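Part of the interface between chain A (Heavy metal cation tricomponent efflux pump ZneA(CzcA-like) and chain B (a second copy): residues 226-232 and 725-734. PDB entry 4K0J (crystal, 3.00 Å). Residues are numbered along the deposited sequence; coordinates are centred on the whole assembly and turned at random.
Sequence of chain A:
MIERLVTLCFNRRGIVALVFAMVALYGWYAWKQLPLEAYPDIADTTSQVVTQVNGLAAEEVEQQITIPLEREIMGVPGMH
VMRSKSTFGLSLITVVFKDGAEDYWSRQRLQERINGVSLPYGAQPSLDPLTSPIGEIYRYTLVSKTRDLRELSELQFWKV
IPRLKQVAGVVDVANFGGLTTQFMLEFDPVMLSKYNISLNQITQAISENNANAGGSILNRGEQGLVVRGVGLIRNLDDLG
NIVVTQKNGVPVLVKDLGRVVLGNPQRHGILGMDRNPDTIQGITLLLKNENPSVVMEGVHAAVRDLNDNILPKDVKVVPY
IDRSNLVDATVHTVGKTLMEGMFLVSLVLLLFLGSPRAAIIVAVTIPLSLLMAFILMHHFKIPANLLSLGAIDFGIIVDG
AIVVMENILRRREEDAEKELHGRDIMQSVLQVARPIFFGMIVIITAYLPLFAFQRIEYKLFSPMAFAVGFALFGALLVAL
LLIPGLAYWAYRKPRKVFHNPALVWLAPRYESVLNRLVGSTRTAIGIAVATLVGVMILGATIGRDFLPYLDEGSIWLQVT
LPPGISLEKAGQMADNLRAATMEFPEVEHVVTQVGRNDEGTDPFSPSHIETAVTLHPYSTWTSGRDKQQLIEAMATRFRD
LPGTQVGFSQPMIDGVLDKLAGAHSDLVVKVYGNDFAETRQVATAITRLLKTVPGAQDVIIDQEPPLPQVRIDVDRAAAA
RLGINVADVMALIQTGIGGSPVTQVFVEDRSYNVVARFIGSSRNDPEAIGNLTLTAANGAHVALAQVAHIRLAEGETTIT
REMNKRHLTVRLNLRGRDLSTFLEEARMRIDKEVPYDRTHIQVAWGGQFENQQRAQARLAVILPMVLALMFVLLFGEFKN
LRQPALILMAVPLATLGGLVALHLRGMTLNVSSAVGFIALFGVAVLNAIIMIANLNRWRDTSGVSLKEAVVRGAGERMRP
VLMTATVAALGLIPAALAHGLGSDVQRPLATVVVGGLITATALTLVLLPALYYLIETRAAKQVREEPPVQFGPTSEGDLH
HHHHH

Chain A 226-232: VVRGVGL
Chain B, residues 725-734: NVADVMALIQ

In this part of the contact between two copies of the pump protein, an extended segment of chain A lies along a helix of chain B. Residues 226-230 of chain A form the end of a β-strand, with phi from -68° to -121° (phi/psi A:Val226 -68/144, A:Val227 -97/132, A:Arg228 -121/130, A:Gly229 -112/116, A:Val230 -99/82); residues 726-734 of chain B are helical. The two axes run nearly antiparallel, at 168°, and approach to 8.9 Å. No hydrogen bond crosses between the stretches: van der Waals packing joins them, burying 235 Å² in total.

A:Val226 lies out of reach. A:Val227 (chi1 t) points toward the helix and makes an apolar contact, CG1 of A:Val227 lying 4.3 Å from CG2 of B:Ile733. A branched aliphatic residue suits this buried spot, where it meets another of its kind. Strand alternation then turns A:Arg228 away, in an m, t, p conformation for chi1 to chi3, and its NE is hydrogen-bonded elsewhere in the structure.

At A:Gly229 a CB would point toward the helix; the CA of A:Gly229 is 6.4 Å from the CA of B:Met730. B:Ile733 (chi1 m, chi2 t) points toward the strand and brings its CD1 to 3.6 Å from the CA of A:Gly229. An ideal CB on A:Gly229 would lie 2.3 Å from CD1 of B:Ile733, a clash, so the bare backbone leaves room for the isoleucine. The O of A:Gly229 also lies 3.7 Å from SD of B:Met730.

A:Val230 (chi1 t) turns away and is partly exposed; the carbonyl C of A:Val230 still comes within 4.4 Å of CE of B:Met730. The CA-to-CB bond of B:Met730 points sideways to the strand, but chi1 m, chi2 m and chi3 114° bring the end of the flexible side chain nearer.

A:Gly231, phi/psi -110/64, follows the strand. N of A:Gly231 makes a weak hydrogen bond to O of A:Gly229 (3.4 Å) and lies 3.6 Å from SD of B:Met730. In register the CA of A:Gly231 is 5.8 Å from the CA of B:Val726, which points toward chain A with chi1 at -13°, and CG2 of B:Val726 is 3.6 Å from O of A:Gly231. An ideal CB on A:Gly231 would clash with CE of B:Met730 at 2.7 Å and CG2 of B:Val726 at 2.8 Å. A:Leu232 turns away.

The three contact residues lie on a helix whose backbone hydrogen bonds include N of B:Met730 to O of B:Val726 and N of B:Ile733 to O of B:Val729, each 2.9 Å. Before it, N of B:Asn725 donates a hydrogen bond to OD2 of B:Asp728 at 3.0 Å.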

# COMPACT_ATOMS: atom_id res chain seq x y z
N VAL A 226 44.57 10.55 0.02
CA VAL A 226 43.95 9.48 0.78
C VAL A 226 44.95 8.33 0.89
O VAL A 226 45.73 8.08 -0.03
CB VAL A 226 42.61 9.03 0.13
CG1 VAL A 226 41.68 10.23 -0.03
CG2 VAL A 226 42.83 8.37 -1.21
N VAL A 227 44.94 7.64 2.03
CA VAL A 227 45.85 6.52 2.24
C VAL A 227 45.16 5.19 1.93
O VAL A 227 44.03 4.96 2.38
CB VAL A 227 46.41 6.50 3.68
CG1 VAL A 227 47.32 5.30 3.90
CG2 VAL A 227 47.15 7.80 3.98
N ARG A 228 45.83 4.33 1.16
CA ARG A 228 45.30 3.02 0.80
C ARG A 228 46.23 1.91 1.25
O ARG A 228 47.43 1.93 0.97
CB ARG A 228 45.12 2.90 -0.72
CG ARG A 228 44.14 3.87 -1.34
CD ARG A 228 44.00 3.64 -2.84
NE ARG A 228 43.70 2.25 -3.15
CZ ARG A 228 43.46 1.78 -4.37
NH1 ARG A 228 43.20 0.50 -4.55
NH2 ARG A 228 43.48 2.60 -5.41
N GLY A 229 45.65 0.92 1.93
CA GLY A 229 46.36 -0.30 2.27
C GLY A 229 45.75 -1.45 1.50
O GLY A 229 44.59 -1.77 1.69
N VAL A 230 46.53 -2.05 0.62
CA VAL A 230 46.01 -3.10 -0.26
C VAL A 230 46.36 -4.48 0.28
O VAL A 230 47.33 -5.10 -0.15
CB VAL A 230 46.55 -2.94 -1.69
CG1 VAL A 230 45.84 -3.88 -2.63
CG2 VAL A 230 46.36 -1.51 -2.15
N GLY A 231 45.56 -4.95 1.23
CA GLY A 231 45.76 -6.27 1.81
C GLY A 231 44.66 -7.23 1.40
O GLY A 231 43.90 -7.72 2.24
N LEU A 232 44.58 -7.52 0.10
CA LEU A 232 43.50 -8.32 -0.45
C LEU A 232 44.05 -9.52 -1.21
O LEU A 232 44.87 -9.37 -2.11
CB LEU A 232 42.63 -7.47 -1.37
CG LEU A 232 41.11 -7.65 -1.25
CD1 LEU A 232 40.68 -7.57 0.21
CD2 LEU A 232 40.38 -6.59 -2.07
N ASN B 725 50.88 -11.18 9.59
CA ASN B 725 49.61 -11.20 8.87
C ASN B 725 49.24 -9.84 8.29
O ASN B 725 49.41 -8.81 8.94
CB ASN B 725 48.49 -11.72 9.76
CG ASN B 725 48.56 -13.21 9.99
OD1 ASN B 725 49.64 -13.76 10.24
ND2 ASN B 725 47.42 -13.88 9.89
N VAL B 726 48.71 -9.84 7.07
CA VAL B 726 48.34 -8.59 6.41
C VAL B 726 47.19 -7.92 7.17
O VAL B 726 46.98 -6.71 7.06
CB VAL B 726 47.98 -8.79 4.92
CG1 VAL B 726 48.43 -10.17 4.45
CG2 VAL B 726 46.49 -8.59 4.66
N ALA B 727 46.47 -8.71 7.95
CA ALA B 727 45.43 -8.18 8.82
C ALA B 727 46.03 -7.21 9.83
O ALA B 727 45.42 -6.18 10.15
CB ALA B 727 44.69 -9.30 9.52
N ASP B 728 47.22 -7.54 10.33
CA ASP B 728 47.91 -6.70 11.31
C ASP B 728 48.19 -5.34 10.69
O ASP B 728 48.01 -4.30 11.34
CB ASP B 728 49.25 -7.32 11.75
CG ASP B 728 49.19 -8.84 11.86
OD1 ASP B 728 48.08 -9.40 11.88
OD2 ASP B 728 50.28 -9.46 11.92
N VAL B 729 48.63 -5.35 9.44
CA VAL B 729 48.93 -4.14 8.70
C VAL B 729 47.67 -3.32 8.48
O VAL B 729 47.66 -2.11 8.73
CB VAL B 729 49.52 -4.49 7.32
CG1 VAL B 729 50.10 -3.26 6.66
CG2 VAL B 729 50.57 -5.58 7.46
N MET B 730 46.61 -3.98 8.02
CA MET B 730 45.33 -3.31 7.79
C MET B 730 44.76 -2.69 9.07
O MET B 730 44.11 -1.66 9.02
CB MET B 730 44.32 -4.29 7.18
CG MET B 730 44.81 -4.97 5.92
SD MET B 730 45.33 -3.80 4.66
CE MET B 730 47.08 -4.13 4.57
N ALA B 731 45.02 -3.32 10.21
CA ALA B 731 44.64 -2.74 11.50
C ALA B 731 45.55 -1.57 11.87
O ALA B 731 45.12 -0.60 12.50
CB ALA B 731 44.67 -3.81 12.57
N LEU B 732 46.82 -1.68 11.47
CA LEU B 732 47.79 -0.61 11.67
C LEU B 732 47.35 0.65 10.95
O LEU B 732 47.53 1.76 11.45
CB LEU B 732 49.16 -1.04 11.16
CG LEU B 732 50.14 0.04 10.70
CD1 LEU B 732 50.66 0.84 11.88
CD2 LEU B 732 51.30 -0.60 9.94
N ILE B 733 46.76 0.47 9.77
CA ILE B 733 46.32 1.59 8.95
C ILE B 733 44.94 2.10 9.35
O ILE B 733 44.75 3.29 9.60
CB ILE B 733 46.22 1.19 7.47
CG1 ILE B 733 47.58 0.71 6.97
CG2 ILE B 733 45.71 2.36 6.66
CD1 ILE B 733 47.50 -0.01 5.65
N GLN B 734 43.98 1.19 9.39
CA GLN B 734 42.60 1.53 9.66
C GLN B 734 42.48 2.20 11.02
O GLN B 734 41.70 3.13 11.20
CB GLN B 734 41.71 0.29 9.59
CG GLN B 734 40.24 0.57 9.29
CD GLN B 734 39.99 0.88 7.83
OE1 GLN B 734 40.21 0.04 6.96
NE2 GLN B 734 39.51 2.08 7.55